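Local coordinates for flagellar protein FliL (Vibrio alginolyticus, PDB 6AHP) that assists the function of the bacterial flagellar motor, its periplasmic core having a stomatin-like fold, at residues Leu52-Phe61 with Ala82-Ala93; Ser5-Phe16 with Val29-Gly39. One frame throughout, in Å; residues are numbered along the deposited sequence.

Contact 1 of 2, residues Leu52-Phe61 with Ala82-Ala93; sequences LIESSLLSTF and ASEDIKAALNAA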
loop_
_atom_site.group_PDB
_atom_site.type_symbol
_atom_site.label_atom_id
_atom_site.label_comp_id
_atom_site.label_asym_id
_atom_site.label_seq_id
_atom_site.Cartn_x
_atom_site.Cartn_y
_atom_site.Cartn_z
ATOM N N LEU A 52 3.312 5.698 0.995
ATOM C CA LEU A 52 3.652 4.593 1.885
ATOM C C LEU A 52 2.513 4.325 2.872
ATOM O O LEU A 52 2.153 3.172 3.120
ATOM C CB LEU A 52 4.950 4.926 2.615
ATOM C CG LEU A 52 5.430 3.934 3.657
ATOM C CD1 LEU A 52 5.807 2.654 2.900
ATOM C CD2 LEU A 52 6.617 4.451 4.416
ATOM N N ILE A 53 1.902 5.395 3.392
ATOM C CA ILE A 53 0.822 5.246 4.359
ATOM C C ILE A 53 -0.377 4.550 3.713
ATOM O O ILE A 53 -0.942 3.614 4.272
ATOM C CB ILE A 53 0.448 6.618 4.954
ATOM C CG1 ILE A 53 1.585 7.093 5.879
ATOM C CG2 ILE A 53 -0.890 6.536 5.731
ATOM C CD1 ILE A 53 1.539 8.571 6.286
ATOM N N GLU A 54 -0.768 4.991 2.517
ATOM C CA GLU A 54 -1.912 4.376 1.845
ATOM C C GLU A 54 -1.654 2.920 1.532
ATOM O O GLU A 54 -2.574 2.094 1.576
ATOM C CB GLU A 54 -2.239 5.124 0.554
ATOM C CG GLU A 54 -2.747 6.523 0.746
ATOM C CD GLU A 54 -2.636 7.306 -0.553
ATOM O OE1 GLU A 54 -2.705 6.676 -1.632
ATOM O OE2 GLU A 54 -2.440 8.536 -0.508
ATOM N N SER A 55 -0.408 2.588 1.200
ATOM C CA SER A 55 -0.056 1.214 0.880
ATOM C C SER A 55 -0.064 0.334 2.126
ATOM O O SER A 55 -0.446 -0.841 2.061
ATOM C CB SER A 55 1.317 1.192 0.210
ATOM O OG SER A 55 1.402 0.036 -0.587
ATOM N N SER A 56 0.395 0.876 3.258
ATOM C CA SER A 56 0.314 0.159 4.524
ATOM C C SER A 56 -1.134 -0.144 4.891
ATOM O O SER A 56 -1.457 -1.256 5.311
ATOM C CB SER A 56 0.971 0.983 5.627
ATOM O OG SER A 56 0.744 0.422 6.903
ATOM N N LEU A 57 -2.010 0.860 4.777
ATOM C CA LEU A 57 -3.426 0.672 5.080
ATOM C C LEU A 57 -4.039 -0.433 4.215
ATOM O O LEU A 57 -4.741 -1.317 4.720
ATOM C CB LEU A 57 -4.172 1.996 4.885
ATOM C CG LEU A 57 -4.043 2.960 6.091
ATOM C CD1 LEU A 57 -4.552 4.369 5.810
ATOM C CD2 LEU A 57 -4.677 2.383 7.367
ATOM N N LEU A 58 -3.814 -0.378 2.898
ATOM C CA LEU A 58 -4.345 -1.414 2.013
ATOM C C LEU A 58 -3.798 -2.789 2.382
ATOM O O LEU A 58 -4.541 -3.776 2.358
ATOM C CB LEU A 58 -4.041 -1.084 0.549
ATOM C CG LEU A 58 -4.875 -1.806 -0.520
ATOM C CD1 LEU A 58 -6.416 -1.641 -0.307
ATOM C CD2 LEU A 58 -4.476 -1.330 -1.918
ATOM N N SER A 59 -2.512 -2.872 2.760
ATOM C CA SER A 59 -1.953 -4.140 3.222
ATOM C C SER A 59 -2.660 -4.632 4.472
ATOM O O SER A 59 -2.936 -5.831 4.609
ATOM C CB SER A 59 -0.460 -4.007 3.507
ATOM O OG SER A 59 0.289 -3.867 2.321
ATOM N N THR A 60 -2.937 -3.725 5.414
ATOM C CA THR A 60 -3.601 -4.142 6.638
ATOM C C THR A 60 -4.986 -4.684 6.337
ATOM O O THR A 60 -5.347 -5.761 6.805
ATOM C CB THR A 60 -3.718 -2.995 7.629
ATOM O OG1 THR A 60 -2.410 -2.479 7.922
ATOM C CG2 THR A 60 -4.380 -3.533 8.916
ATOM N N PHE A 61 -5.779 -3.931 5.573
ATOM C CA PHE A 61 -7.143 -4.349 5.252
ATOM C C PHE A 61 -7.183 -5.626 4.405
ATOM O O PHE A 61 -8.109 -6.427 4.544
ATOM C CB PHE A 61 -7.867 -3.222 4.526
ATOM C CG PHE A 61 -7.948 -1.941 5.311
ATOM C CD1 PHE A 61 -7.990 -1.960 6.696
ATOM C CD2 PHE A 61 -8.006 -0.717 4.654
ATOM C CE1 PHE A 61 -8.073 -0.781 7.418
ATOM C CE2 PHE A 61 -8.099 0.472 5.371
ATOM C CZ PHE A 61 -8.126 0.435 6.757
ATOM N N ALA A 82 -3.935 -1.298 11.978
ATOM C CA ALA A 82 -3.686 -0.277 10.958
ATOM C C ALA A 82 -2.734 0.811 11.460
ATOM O O ALA A 82 -1.745 1.128 10.793
ATOM C CB ALA A 82 -5.006 0.337 10.504
ATOM N N SER A 83 -3.014 1.393 12.640
ATOM C CA SER A 83 -2.129 2.426 13.187
ATOM C C SER A 83 -0.723 1.880 13.407
ATOM O O SER A 83 0.269 2.525 13.045
ATOM C CB SER A 83 -2.688 2.988 14.508
ATOM O OG SER A 83 -3.865 3.734 14.280
ATOM N N GLU A 84 -0.622 0.713 14.015
ATOM C CA GLU A 84 0.671 0.136 14.274
ATOM C C GLU A 84 1.440 -0.183 12.990
ATOM O O GLU A 84 2.584 0.079 12.907
ATOM C CB GLU A 84 0.606 -1.053 15.216
ATOM C CG GLU A 84 0.470 -0.722 16.709
ATOM C CD GLU A 84 1.364 0.412 17.239
ATOM O OE1 GLU A 84 2.573 0.444 17.054
ATOM O OE2 GLU A 84 0.840 1.291 17.894
ATOM N N ASP A 85 0.769 -0.672 11.976
ATOM C CA ASP A 85 1.477 -0.980 10.725
ATOM C C ASP A 85 2.036 0.287 10.086
ATOM O O ASP A 85 3.163 0.277 9.581
ATOM C CB ASP A 85 0.567 -1.712 9.736
ATOM C CG ASP A 85 0.311 -3.188 10.134
ATOM O OD1 ASP A 85 1.070 -3.743 10.954
ATOM O OD2 ASP A 85 -0.673 -3.797 9.628
ATOM N N ILE A 86 1.273 1.399 10.124
ATOM C CA ILE A 86 1.772 2.673 9.582
ATOM C C ILE A 86 2.986 3.149 10.371
ATOM O O ILE A 86 3.995 3.586 9.807
ATOM C CB ILE A 86 0.667 3.751 9.594
ATOM C CG1 ILE A 86 -0.410 3.459 8.557
ATOM C CG2 ILE A 86 1.273 5.172 9.357
ATOM C CD1 ILE A 86 -1.749 4.174 8.842
ATOM N N LYS A 87 2.889 3.113 11.694
ATOM C CA LYS A 87 4.002 3.583 12.499
ATOM C C LYS A 87 5.250 2.748 12.225
ATOM O O LYS A 87 6.348 3.297 12.054
ATOM C CB LYS A 87 3.618 3.544 13.973
ATOM C CG LYS A 87 2.686 4.660 14.409
ATOM C CD LYS A 87 2.254 4.465 15.882
ATOM C CE LYS A 87 1.081 5.376 16.205
ATOM N NZ LYS A 87 0.594 5.142 17.598
ATOM N N ALA A 88 5.076 1.424 12.087
ATOM C CA ALA A 88 6.207 0.542 11.804
ATOM C C ALA A 88 6.813 0.837 10.432
ATOM O O ALA A 88 8.038 0.929 10.304
ATOM C CB ALA A 88 5.763 -0.926 11.928
ATOM N N ALA A 89 5.967 1.051 9.405
ATOM C CA ALA A 89 6.458 1.462 8.081
ATOM C C ALA A 89 7.227 2.784 8.125
ATOM O O ALA A 89 8.268 2.937 7.468
ATOM C CB ALA A 89 5.302 1.592 7.085
ATOM N N LEU A 90 6.713 3.767 8.836
ATOM C CA LEU A 90 7.413 5.050 8.844
ATOM C C LEU A 90 8.657 5.000 9.731
ATOM O O LEU A 90 9.660 5.656 9.421
ATOM C CB LEU A 90 6.460 6.158 9.299
ATOM C CG LEU A 90 5.301 6.379 8.308
ATOM C CD1 LEU A 90 4.235 7.209 8.934
ATOM C CD2 LEU A 90 5.805 7.069 7.064
ATOM N N ASN A 91 8.593 4.260 10.846
ATOM C CA ASN A 91 9.794 4.023 11.655
ATOM C C ASN A 91 10.891 3.389 10.813
ATOM O O ASN A 91 12.051 3.811 10.866
ATOM C CB ASN A 91 9.473 3.137 12.861
ATOM C CG ASN A 91 8.992 3.946 14.081
ATOM O OD1 ASN A 91 9.327 5.122 14.220
ATOM N ND2 ASN A 91 8.223 3.315 14.960
ATOM N N ALA A 92 10.529 2.410 9.985
ATOM C CA ALA A 92 11.520 1.795 9.119
ATOM C C ALA A 92 12.015 2.772 8.066
ATOM O O ALA A 92 13.181 2.707 7.659
ATOM C CB ALA A 92 10.943 0.544 8.460
ATOM N N ALA A 93 11.165 3.697 7.629
ATOM C CA ALA A 93 11.572 4.533 6.511
ATOM C C ALA A 93 12.300 5.807 6.943
ATOM O O ALA A 93 13.299 6.175 6.321
ATOM C CB ALA A 93 10.363 4.882 5.650
HETATM O O HOH W 1 -1.721 0.243 8.047
#
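Ile86 pushes its CD1 against the isobutyl end of Leu57, meeting Leu57 CD2 at 3.7 Å, while its CG2 branch turns to CG1 of Ile53 at 4.0 Å. The torsion explains this division: chi1 of -71° places CG1 beside the backbone N and CG2 opposite it, which points the CG1-CD1 arm to Leu57 and CG2 to Ile53. Here two helices running at 138° to each other illustrate how one interface can be sealed by branched side chains along one border and bridged by water along another. Leu90 continues the apolar part: its CD1 touches Ile53 CD1 at 4.0 Å and its CD2 reaches Leu52 CD2 at 3.8 Å, the two leucines running antiparallel alongside one another. Ala89 offers a small methyl to Leu52, and at the other end Ala82 CB sits against Leu57 CD2. Ile53 and Leu57 also face the sheet.

The border at Ser56 and Asp85 is partly exposed, looser and polar, with Thr60 buried beside it. Thr60 OG1 lies 2.8 Å from Asp85 OD2, a distance that suits a hydrogen bond, although the Thr60 hydroxyl could instead give its hydrogen to a different acceptor. Water 1 is hydrogen-bonded to Ser56 OG at 2.7 Å and donates to Thr60 OG1 (2.8 Å) and to Ala82 O (2.9 Å), thereby linking both helices. On a further side of helix 52-61, Ser55 OG bonds to Phe104 O of the second subunit. The chemistry implies an apolar seam that holds the helices together, with hydroxyls, a carboxylate and one water that probably help to set how they are aligned.

Contact 2 of 2, residues Ser5-Phe16 with Val29-Gly39; sequences SPIAYVNLPQAF and VQIKAQLMVRG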
loop_
_atom_site.group_PDB
_atom_site.type_symbol
_atom_site.label_atom_id
_atom_site.label_comp_id
_atom_site.label_asym_id
_atom_site.label_seq_id
_atom_site.Cartn_x
_atom_site.Cartn_y
_atom_site.Cartn_z
ATOM N N SER A 5 2.187 18.960 21.513
ATOM C CA SER A 5 2.087 19.854 20.371
ATOM C C SER A 5 0.712 19.704 19.723
ATOM O O SER A 5 0.071 18.656 19.845
ATOM C CB SER A 5 3.205 19.558 19.372
ATOM O OG SER A 5 3.532 18.180 19.343
ATOM N N PRO A 6 0.265 20.694 18.997
ATOM C CA PRO A 6 -1.166 20.724 18.641
ATOM C C PRO A 6 -1.592 19.648 17.637
ATOM O O PRO A 6 -0.918 19.383 16.634
ATOM C CB PRO A 6 -1.353 22.130 18.052
ATOM C CG PRO A 6 -0.006 22.499 17.551
ATOM C CD PRO A 6 0.967 21.899 18.523
ATOM N N ILE A 7 -2.764 19.068 17.906
ATOM C CA ILE A 7 -3.344 18.072 17.021
ATOM C C ILE A 7 -3.669 18.687 15.678
ATOM O O ILE A 7 -4.052 19.866 15.571
ATOM C CB ILE A 7 -4.585 17.453 17.684
ATOM C CG1 ILE A 7 -4.191 16.654 18.902
ATOM C CG2 ILE A 7 -5.362 16.549 16.741
ATOM C CD1 ILE A 7 -5.384 16.302 19.780
ATOM N N ALA A 8 -3.477 17.893 14.625
ATOM C CA ALA A 8 -3.978 18.219 13.299
ATOM C C ALA A 8 -4.407 16.927 12.624
ATOM O O ALA A 8 -4.028 15.830 13.045
ATOM C CB ALA A 8 -2.929 18.969 12.457
ATOM N N TYR A 9 -5.204 17.057 11.572
ATOM C CA TYR A 9 -5.768 15.917 10.859
ATOM C C TYR A 9 -5.356 16.005 9.400
ATOM O O TYR A 9 -5.490 17.057 8.767
ATOM C CB TYR A 9 -7.320 15.871 10.984
ATOM C CG TYR A 9 -7.726 15.796 12.428
ATOM C CD1 TYR A 9 -7.681 14.598 13.113
ATOM C CD2 TYR A 9 -8.075 16.933 13.120
ATOM C CE1 TYR A 9 -7.989 14.540 14.458
ATOM C CE2 TYR A 9 -8.401 16.884 14.457
ATOM C CZ TYR A 9 -8.339 15.704 15.123
ATOM O OH TYR A 9 -8.652 15.671 16.457
ATOM N N VAL A 10 -4.839 14.906 8.885
ATOM C CA VAL A 10 -4.410 14.792 7.507
ATOM C C VAL A 10 -5.436 13.912 6.828
ATOM O O VAL A 10 -5.545 12.716 7.140
ATOM C CB VAL A 10 -2.999 14.189 7.394
ATOM C CG1 VAL A 10 -2.709 13.788 5.943
ATOM C CG2 VAL A 10 -1.946 15.156 7.926
ATOM N N ASN A 11 -6.191 14.502 5.916
ATOM C CA ASN A 11 -7.246 13.778 5.228
ATOM C C ASN A 11 -6.656 12.859 4.176
ATOM O O ASN A 11 -5.812 13.275 3.383
ATOM C CB ASN A 11 -8.219 14.740 4.560
ATOM C CG ASN A 11 -9.366 14.009 3.907
ATOM O OD1 ASN A 11 -9.998 13.149 4.526
ATOM N ND2 ASN A 11 -9.618 14.315 2.638
ATOM N N LEU A 12 -7.114 11.617 4.163
ATOM C CA LEU A 12 -6.780 10.678 3.105
ATOM C C LEU A 12 -7.981 10.636 2.172
ATOM O O LEU A 12 -8.949 9.906 2.445
ATOM C CB LEU A 12 -6.482 9.292 3.677
ATOM C CG LEU A 12 -5.166 9.158 4.436
ATOM C CD1 LEU A 12 -4.924 7.719 4.713
ATOM C CD2 LEU A 12 -3.995 9.723 3.624
ATOM N N PRO A 13 -7.980 11.400 1.079
ATOM C CA PRO A 13 -9.247 11.663 0.367
ATOM C C PRO A 13 -9.897 10.434 -0.250
ATOM O O PRO A 13 -11.130 10.343 -0.259
ATOM C CB PRO A 13 -8.836 12.685 -0.706
ATOM C CG PRO A 13 -7.500 13.242 -0.239
ATOM C CD PRO A 13 -6.838 12.134 0.499
ATOM N N GLN A 14 -9.119 9.475 -0.746
ATOM C CA GLN A 14 -9.676 8.327 -1.455
ATOM C C GLN A 14 -10.022 7.211 -0.476
ATOM O O GLN A 14 -9.138 6.685 0.217
ATOM C CB GLN A 14 -8.695 7.825 -2.511
ATOM C CG GLN A 14 -9.163 6.576 -3.254
ATOM C CD GLN A 14 -10.222 6.873 -4.305
ATOM O OE1 GLN A 14 -11.357 7.252 -3.984
ATOM N NE2 GLN A 14 -9.855 6.711 -5.570
ATOM N N ALA A 15 -11.296 6.831 -0.443
ATOM C CA ALA A 15 -11.736 5.728 0.405
ATOM C C ALA A 15 -11.063 4.422 0.000
ATOM O O ALA A 15 -10.768 4.185 -1.173
ATOM C CB ALA A 15 -13.250 5.560 0.331
ATOM N N PHE A 16 -10.820 3.565 0.990
ATOM C CA PHE A 16 -10.269 2.241 0.734
ATOM C C PHE A 16 -11.399 1.275 0.402
ATOM O O PHE A 16 -12.346 1.113 1.190
ATOM C CB PHE A 16 -9.452 1.755 1.931
ATOM C CG PHE A 16 -8.255 2.598 2.176
ATOM C CD1 PHE A 16 -7.052 2.297 1.568
ATOM C CD2 PHE A 16 -8.359 3.756 2.927
ATOM C CE1 PHE A 16 -5.934 3.118 1.757
ATOM C CE2 PHE A 16 -7.263 4.588 3.120
ATOM C CZ PHE A 16 -6.042 4.267 2.534
ATOM N N VAL A 29 -15.684 -4.156 1.043
ATOM C CA VAL A 29 -15.596 -3.244 2.176
ATOM C C VAL A 29 -15.184 -1.874 1.653
ATOM O O VAL A 29 -14.344 -1.763 0.749
ATOM C CB VAL A 29 -14.587 -3.750 3.231
ATOM C CG1 VAL A 29 -14.723 -2.990 4.537
ATOM C CG2 VAL A 29 -14.742 -5.249 3.446
ATOM N N GLN A 30 -15.800 -0.837 2.205
ATOM C CA GLN A 30 -15.334 0.533 2.033
ATOM C C GLN A 30 -14.999 1.120 3.400
ATOM O O GLN A 30 -15.801 1.026 4.340
ATOM C CB GLN A 30 -16.369 1.404 1.305
ATOM C CG GLN A 30 -15.734 2.271 0.217
ATOM C CD GLN A 30 -16.633 3.386 -0.306
ATOM O OE1 GLN A 30 -17.304 4.072 0.471
ATOM N NE2 GLN A 30 -16.619 3.597 -1.626
ATOM N N ILE A 31 -13.797 1.689 3.515
ATOM C CA ILE A 31 -13.298 2.390 4.691
ATOM C C ILE A 31 -12.845 3.776 4.254
ATOM O O ILE A 31 -12.101 3.911 3.279
ATOM C CB ILE A 31 -12.146 1.627 5.372
ATOM C CG1 ILE A 31 -12.698 0.538 6.275
ATOM C CG2 ILE A 31 -11.280 2.577 6.197
ATOM C CD1 ILE A 31 -11.871 -0.702 6.308
ATOM N N LYS A 32 -13.350 4.837 4.878
ATOM C CA LYS A 32 -12.816 6.187 4.725
ATOM C C LYS A 32 -11.993 6.515 5.967
ATOM O O LYS A 32 -12.411 6.216 7.091
ATOM C CB LYS A 32 -13.948 7.209 4.544
ATOM C CG LYS A 32 -13.503 8.656 4.432
ATOM C CD LYS A 32 -12.835 8.954 3.107
ATOM C CE LYS A 32 -12.518 10.435 3.007
ATOM N NZ LYS A 32 -11.775 10.930 4.224
ATOM N N ALA A 33 -10.817 7.112 5.764
ATOM C CA ALA A 33 -9.844 7.250 6.843
ATOM C C ALA A 33 -9.163 8.613 6.816
ATOM O O ALA A 33 -9.062 9.268 5.775
ATOM C CB ALA A 33 -8.768 6.153 6.766
ATOM N N GLN A 34 -8.666 9.014 7.987
ATOM C CA GLN A 34 -7.825 10.194 8.136
ATOM C C GLN A 34 -6.745 9.879 9.159
ATOM O O GLN A 34 -6.857 8.919 9.929
ATOM C CB GLN A 34 -8.628 11.444 8.582
ATOM C CG GLN A 34 -9.686 11.929 7.583
ATOM C CD GLN A 34 -10.209 13.333 7.877
ATOM O OE1 GLN A 34 -9.456 14.248 8.240
ATOM N NE2 GLN A 34 -11.513 13.513 7.709
ATOM N N LEU A 35 -5.709 10.711 9.189
ATOM C CA LEU A 35 -4.607 10.548 10.127
ATOM C C LEU A 35 -4.653 11.651 11.178
ATOM O O LEU A 35 -4.765 12.834 10.840
ATOM C CB LEU A 35 -3.250 10.576 9.403
ATOM C CG LEU A 35 -3.200 9.664 8.165
ATOM C CD1 LEU A 35 -2.007 10.017 7.303
ATOM C CD2 LEU A 35 -3.203 8.157 8.595
ATOM N N MET A 36 -4.535 11.258 12.442
ATOM C CA MET A 36 -4.353 12.196 13.538
ATOM C C MET A 36 -2.860 12.324 13.832
ATOM O O MET A 36 -2.175 11.317 14.025
ATOM C CB MET A 36 -5.106 11.716 14.773
ATOM C CG MET A 36 -5.110 12.681 15.942
ATOM S SD MET A 36 -6.231 11.958 17.182
ATOM C CE MET A 36 -5.083 11.767 18.533
ATOM N N VAL A 37 -2.354 13.557 13.811
ATOM C CA VAL A 37 -0.941 13.815 14.037
ATOM C C VAL A 37 -0.839 14.943 15.058
ATOM O O VAL A 37 -1.791 15.696 15.280
ATOM C CB VAL A 37 -0.184 14.207 12.736
ATOM C CG1 VAL A 37 -0.469 13.199 11.557
ATOM C CG2 VAL A 37 -0.574 15.618 12.318
ATOM N N ARG A 38 0.349 15.078 15.648
ATOM C CA ARG A 38 0.674 16.200 16.524
ATOM C C ARG A 38 1.881 16.948 15.978
ATOM O O ARG A 38 2.966 16.373 15.858
ATOM C CB ARG A 38 0.928 15.721 17.953
ATOM C CG ARG A 38 -0.377 15.398 18.728
ATOM C CD ARG A 38 -0.075 14.952 20.157
ATOM N NE ARG A 38 -1.291 14.508 20.830
ATOM C CZ ARG A 38 -2.156 15.339 21.400
ATOM N NH1 ARG A 38 -1.922 16.652 21.362
ATOM N NH2 ARG A 38 -3.255 14.864 21.998
ATOM N N GLY A 39 1.682 18.208 15.635
ATOM C CA GLY A 39 2.743 19.131 15.303
ATOM C C GLY A 39 2.935 19.286 13.802
ATOM O O GLY A 39 2.602 18.402 12.992
HETATM O O HOH W 2 -9.744 7.443 3.256
#
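Lys32 NZ is gripped from the opposite strand by two oxygens, Asn11 OD1 at 2.9 Å and, weakly, Leu12 O at 3.5 Å. The ammonium lies in the plane of the Asn11 amide and uses a lone pair of OD1, with a C=O...N angle of 144°. Lys32 leaves its strand with CG anti to the backbone N (chi1 178°) and then bends at chi2 and chi4, which brings NZ to Asn11 OD1, the two side chains lying roughly perpendicular. This lysine spans the place where antiparallel pairing falters: the Leu12 N to Ala33 O bond is weak, and water 2 accepts from Ala33 N at 2.7 Å while sitting beside Leu12 O. The chain turns a corner at Gln14, and pairing resumes as Phe16 and Ile31 exchange backbone bonds.

Regular hydrogen-bonded pairs, Ala8 with Val37 and Val10 with Leu35, hold the other half. On one face, Met36 runs alongside Tyr9, with Met36 CG 3.7 Å from Tyr9 CE1 and the sulfur making an oblique Met-aromatic contact. Beyond them the Arg38 guanidinium carries Ile7 CG1 over one face and receives Ser5 O at its edge, where NH1 donates over 3.2 Å; its NE forms a salt bridge with Glu100.

On the other face, Val10 CG1 approaches Leu35 CD1 at 4.1 Å. The hairpin thus turns this apolar face to the helices, Val10 and Val37 meeting helix 40-48, and Leu12, Phe16, Ile31 and Leu35 meeting helix 50-62, while strand 101-109 pairs along the other edge of strand 26-38.

How the contacts relate
Contact 2 closes before contact 1 opens along the chain: the hairpin of strands 7-21 and 26-38 precedes both helices, 50-62 and 72-94, in the sequence. Their centres lie about 13 Å apart, yet the two contacts touch directly. Leu57 CD1 is 3.5 Å from Leu12 CD1, and Phe61 CE2 comes within 3.8 Å of Phe16 CG. Helix 50-62 joins the two contacts, packing on the hairpin and on helix 72-94, which itself touches strand 101-109. That strand, last in the chain, completes the antiparallel sheet. The result is a compact alpha+beta core, consistent with the stomatin-like character of FliL and its membership of the SPFH clan.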